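Multicopper oxidase (Arthrobacter sp. FB24, PDB 3GDC) probably oxidises phenolic or similar substrates and passes the electrons through its bound copper ions to dioxygen, as laccases do. Local coordinates at residues R32-D43 and D74-A85. Numbering follows the deposited sequence.
Sequences RTLREWDIVAVD and DALRIHFTNAGA
Leu34 lays CD2 over one face of the Arg77 guanidinium, above its centre and 3.7 Å from Arg77 CZ, where strands 33-43 and 75-82 run side by side as parallel neighbours in the amino-terminal cupredoxin-like domain of this two-domain multicopper oxidase. Backbone hydrogen bonds alternate along the pair, from Ala75 N to Thr33 O through to Ala83 N to Ala41 O. Further along the face of the sheet that bears these two residues, Glu36 reaches across to His79. With CG beside the backbone N (chi1 -48°) and the chain extended beyond it, Glu36 brings OE1 to His79 NE2 at 2.8 Å; the bond lies in the ring plane but uses the anti side of the carboxylate. Arg77 NH1 stays 4.0 Å from Glu36 OE1, beyond a salt bridge, though its charge would probably still favour an ionised carboxylate.

On the other face, Trp37, Ile39, Leu76, Ile78 and Phe80 form an apolar layer, with Leu68 of strand 67-71 touching both Trp37 and Ile78. Leu76 CD2 meets the edge of the indole, 4.0 Å from Trp37 CH2, whereas Ala41 CB sits at the edge of the Phe80 ring. The Ala41 side chain is about 7 Å from a bound copper ion, and Asn82 touches the copper ligand His88, so this end of the strand pair borders a metal site. Here Asn82 OD1 accepts from Gly84 N, an Asx turn, while its ND2 bonds to His86 O; Ala85 N bonds to Asp43 OD2.

At the opposite end Arg35 and the buried Asp74 form a side-on salt bridge. A bend at chi3 (-64°) turns the guanidinium so that both NE and NH2 bind OD2, while NH1 bonds to Arg22 O. Water bridges Asp74 OD1 to Thr33 OG1, and Arg35 NE lies 2.9 Å from Asp74 OD2, which also accepts from Arg71 N.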
loop_
_atom_site.group_PDB
_atom_site.type_symbol
_atom_site.label_atom_id
_atom_site.label_comp_id
_atom_site.label_asym_id
_atom_site.label_seq_id
_atom_site.Cartn_x
_atom_site.Cartn_y
_atom_site.Cartn_z
ATOM N N ARG A 32 19.207 33.201 10.805
ATOM C CA ARG A 32 18.044 32.318 10.639
ATOM C C ARG A 32 16.727 32.952 11.078
ATOM O O ARG A 32 16.697 33.853 11.916
ATOM C CB ARG A 32 18.232 31.011 11.410
ATOM C CG ARG A 32 19.271 30.062 10.837
ATOM C CD ARG A 32 19.049 28.656 11.379
ATOM N NE ARG A 32 19.184 28.592 12.835
ATOM C CZ ARG A 32 18.487 27.779 13.626
ATOM N NH1 ARG A 32 17.579 26.952 13.115
ATOM N NH2 ARG A 32 18.689 27.799 14.939
ATOM N N THR A 33 15.636 32.431 10.520
ATOM C CA THR A 33 14.290 32.842 10.886
ATOM C C THR A 33 13.796 32.034 12.085
ATOM O O THR A 33 13.955 30.806 12.131
ATOM C CB THR A 33 13.331 32.645 9.691
ATOM O OG1 THR A 33 13.726 33.516 8.626
ATOM C CG2 THR A 33 11.891 32.944 10.069
ATOM N N LEU A 34 13.241 32.742 13.063
ATOM C CA LEU A 34 12.517 32.124 14.165
ATOM C C LEU A 34 11.029 32.251 13.869
ATOM O O LEU A 34 10.500 33.356 13.755
ATOM C CB LEU A 34 12.860 32.799 15.498
ATOM C CG LEU A 34 12.077 32.319 16.730
ATOM C CD1 LEU A 34 12.392 30.856 17.077
ATOM C CD2 LEU A 34 12.344 33.217 17.931
ATOM N N ARG A 35 10.353 31.112 13.743
ATOM C CA ARG A 35 8.960 31.099 13.318
ATOM C C ARG A 35 8.119 30.500 14.438
ATOM O O ARG A 35 8.451 29.431 14.949
ATOM C CB ARG A 35 8.847 30.271 12.032
ATOM C CG ARG A 35 7.572 30.440 11.272
ATOM C CD ARG A 35 7.599 29.589 9.993
ATOM N NE ARG A 35 8.629 30.003 9.040
ATOM C CZ ARG A 35 8.498 30.984 8.146
ATOM N NH1 ARG A 35 7.368 31.672 8.050
ATOM N NH2 ARG A 35 9.509 31.269 7.330
ATOM N N GLU A 36 7.048 31.184 14.827
ATOM C CA GLU A 36 6.258 30.784 16.004
ATOM C C GLU A 36 4.755 30.749 15.775
ATOM O O GLU A 36 4.198 31.566 15.047
ATOM C CB GLU A 36 6.544 31.701 17.196
ATOM C CG GLU A 36 8.015 31.923 17.451
ATOM C CD GLU A 36 8.248 32.880 18.583
ATOM O OE1 GLU A 36 7.886 32.534 19.726
ATOM O OE2 GLU A 36 8.797 33.974 18.324
ATOM N N TRP A 37 4.091 29.810 16.441
ATOM C CA TRP A 37 2.643 29.713 16.358
ATOM C C TRP A 37 2.064 29.488 17.735
ATOM O O TRP A 37 2.708 28.876 18.590
ATOM C CB TRP A 37 2.227 28.519 15.499
ATOM C CG TRP A 37 2.650 28.526 14.071
ATOM C CD1 TRP A 37 1.928 28.978 13.013
ATOM C CD2 TRP A 37 3.870 27.996 13.531
ATOM N NE1 TRP A 37 2.625 28.781 11.847
ATOM C CE2 TRP A 37 3.819 28.177 12.134
ATOM C CE3 TRP A 37 5.005 27.395 14.094
ATOM C CZ2 TRP A 37 4.854 27.776 11.285
ATOM C CZ3 TRP A 37 6.038 26.992 13.252
ATOM C CH2 TRP A 37 5.950 27.179 11.859
ATOM N N ASP A 38 0.836 29.952 17.935
ATOM C CA ASP A 38 0.059 29.579 19.114
ATOM C C ASP A 38 -1.005 28.580 18.693
ATOM O O ASP A 38 -1.805 28.862 17.792
ATOM C CB ASP A 38 -0.638 30.794 19.729
ATOM C CG ASP A 38 0.320 31.905 20.063
ATOM O OD1 ASP A 38 1.408 31.605 20.584
ATOM O OD2 ASP A 38 -0.018 33.076 19.794
ATOM N N ILE A 39 -1.015 27.424 19.347
ATOM C CA ILE A 39 -1.969 26.363 19.034
ATOM C C ILE A 39 -2.674 25.995 20.333
ATOM O O ILE A 39 -2.022 25.753 21.361
ATOM C CB ILE A 39 -1.255 25.128 18.399
ATOM C CG1 ILE A 39 -0.634 25.502 17.036
ATOM C CG2 ILE A 39 -2.217 23.940 18.265
ATOM C CD1 ILE A 39 -0.032 24.331 16.230
ATOM N N VAL A 40 -4.002 25.948 20.287
ATOM C CA VAL A 40 -4.806 25.625 21.464
ATOM C C VAL A 40 -5.691 24.416 21.174
ATOM O O VAL A 40 -6.388 24.396 20.155
ATOM C CB VAL A 40 -5.707 26.819 21.883
ATOM C CG1 VAL A 40 -6.516 26.473 23.134
ATOM C CG2 VAL A 40 -4.877 28.095 22.125
ATOM N N ALA A 41 -5.662 23.405 22.049
ATOM C CA ALA A 41 -6.604 22.287 21.928
ATOM C C ALA A 41 -7.943 22.691 22.546
ATOM O O ALA A 41 -8.007 23.144 23.691
ATOM C CB ALA A 41 -6.051 21.000 22.562
ATOM N N VAL A 42 -9.006 22.591 21.757
ATOM C CA VAL A 42 -10.323 23.043 22.202
ATOM C C VAL A 42 -11.382 22.018 21.819
ATOM O O VAL A 42 -11.373 21.496 20.701
ATOM C CB VAL A 42 -10.724 24.437 21.611
ATOM C CG1 VAL A 42 -9.755 25.515 22.023
ATOM C CG2 VAL A 42 -10.826 24.395 20.100
ATOM N N ASP A 43 -12.292 21.745 22.750
ATOM C CA ASP A 43 -13.411 20.857 22.484
ATOM C C ASP A 43 -14.475 21.683 21.762
ATOM O O ASP A 43 -14.839 22.769 22.216
ATOM C CB ASP A 43 -13.957 20.287 23.796
ATOM C CG ASP A 43 -12.912 19.505 24.582
ATOM O OD1 ASP A 43 -11.894 19.079 23.988
ATOM O OD2 ASP A 43 -13.111 19.325 25.806
ATOM N N ASP A 74 14.584 26.668 9.434
ATOM C CA ASP A 74 13.986 27.642 10.364
ATOM C C ASP A 74 13.975 27.073 11.777
ATOM O O ASP A 74 13.868 25.855 11.965
ATOM C CB ASP A 74 12.526 27.990 9.998
ATOM C CG ASP A 74 12.383 28.864 8.753
ATOM O OD1 ASP A 74 13.378 29.400 8.197
ATOM O OD2 ASP A 74 11.218 29.014 8.315
ATOM N N ALA A 75 14.098 27.956 12.769
ATOM C CA ALA A 75 13.916 27.573 14.157
ATOM C C ALA A 75 12.431 27.725 14.464
ATOM O O ALA A 75 11.847 28.785 14.213
ATOM C CB ALA A 75 14.758 28.463 15.079
ATOM N N LEU A 76 11.820 26.666 14.989
ATOM C CA LEU A 76 10.365 26.649 15.215
ATOM C C LEU A 76 9.994 26.608 16.688
ATOM O O LEU A 76 10.653 25.934 17.488
ATOM C CB LEU A 76 9.706 25.455 14.492
ATOM C CG LEU A 76 10.029 25.218 13.010
ATOM C CD1 LEU A 76 9.169 24.079 12.453
ATOM C CD2 LEU A 76 9.838 26.475 12.175
ATOM N N ARG A 77 8.929 27.327 17.025
ATOM C CA ARG A 77 8.327 27.281 18.354
ATOM C C ARG A 77 6.818 27.168 18.211
ATOM O O ARG A 77 6.174 28.026 17.590
ATOM C CB ARG A 77 8.671 28.535 19.167
ATOM C CG ARG A 77 10.132 28.639 19.555
ATOM C CD ARG A 77 10.363 29.845 20.451
ATOM N NE ARG A 77 11.792 30.071 20.646
ATOM C CZ ARG A 77 12.321 31.206 21.095
ATOM N NH1 ARG A 77 11.545 32.243 21.394
ATOM N NH2 ARG A 77 13.634 31.304 21.234
ATOM N N ILE A 78 6.260 26.103 18.778
ATOM C CA ILE A 78 4.815 25.941 18.838
ATOM C C ILE A 78 4.375 26.057 20.279
ATOM O O ILE A 78 4.688 25.192 21.093
ATOM C CB ILE A 78 4.369 24.578 18.265
ATOM C CG1 ILE A 78 4.788 24.450 16.790
ATOM C CG2 ILE A 78 2.875 24.370 18.473
ATOM C CD1 ILE A 78 3.959 25.235 15.853
ATOM N N HIS A 79 3.664 27.138 20.582
ATOM C CA HIS A 79 3.185 27.418 21.936
ATOM C C HIS A 79 1.826 26.772 22.097
ATOM O O HIS A 79 0.807 27.315 21.654
ATOM C CB HIS A 79 3.083 28.931 22.166
ATOM C CG HIS A 79 4.349 29.664 21.852
ATOM N ND1 HIS A 79 5.437 29.655 22.697
ATOM C CD2 HIS A 79 4.712 30.406 20.778
ATOM C CE1 HIS A 79 6.419 30.357 22.157
ATOM N NE2 HIS A 79 6.004 30.822 20.991
ATOM N N PHE A 80 1.834 25.598 22.710
ATOM C CA PHE A 80 0.647 24.773 22.874
ATOM C C PHE A 80 -0.030 25.058 24.204
ATOM O O PHE A 80 0.630 25.080 25.244
ATOM C CB PHE A 80 1.036 23.290 22.795
ATOM C CG PHE A 80 -0.125 22.342 22.953
ATOM C CD1 PHE A 80 -1.269 22.477 22.167
ATOM C CD2 PHE A 80 -0.059 21.297 23.872
ATOM C CE1 PHE A 80 -2.341 21.581 22.299
ATOM C CE2 PHE A 80 -1.118 20.399 24.013
ATOM C CZ PHE A 80 -2.264 20.543 23.228
ATOM N N THR A 81 -1.338 25.299 24.165
ATOM C CA THR A 81 -2.154 25.373 25.378
ATOM C C THR A 81 -3.293 24.367 25.263
ATOM O O THR A 81 -3.943 24.271 24.214
ATOM C CB THR A 81 -2.727 26.788 25.620
ATOM O OG1 THR A 81 -1.655 27.716 25.789
ATOM C CG2 THR A 81 -3.616 26.831 26.881
ATOM N N ASN A 82 -3.515 23.609 26.332
ATOM C CA ASN A 82 -4.610 22.650 26.363
ATOM C C ASN A 82 -5.810 23.287 27.045
ATOM O O ASN A 82 -5.827 23.443 28.266
ATOM C CB ASN A 82 -4.206 21.342 27.070
ATOM C CG ASN A 82 -5.310 20.294 27.021
ATOM O OD1 ASN A 82 -6.372 20.531 26.437
ATOM N ND2 ASN A 82 -5.070 19.137 27.630
ATOM N N ALA A 83 -6.801 23.681 26.247
ATOM C CA ALA A 83 -8.049 24.219 26.777
ATOM C C ALA A 83 -9.187 23.190 26.745
ATOM O O ALA A 83 -10.351 23.536 26.955
ATOM C CB ALA A 83 -8.439 25.502 26.026
ATOM N N GLY A 84 -8.840 21.931 26.485
ATOM C CA GLY A 84 -9.803 20.823 26.500
ATOM C C GLY A 84 -10.019 20.203 27.872
ATOM O O GLY A 84 -9.374 20.589 28.851
ATOM N N ALA A 85 -10.928 19.239 27.944
ATOM C CA ALA A 85 -11.270 18.559 29.198
ATOM C C ALA A 85 -10.351 17.378 29.492
ATOM O O ALA A 85 -10.378 16.825 30.595
ATOM C CB ALA A 85 -12.723 18.091 29.168
HETATM O O HOH W 1 12.765 31.482 6.605
HETATM O O HOH W 2 15.907 30.222 8.698
HETATM O O HOH W 3 -12.438 22.989 25.268
HETATM O O HOH W 4 -10.523 17.322 25.569
#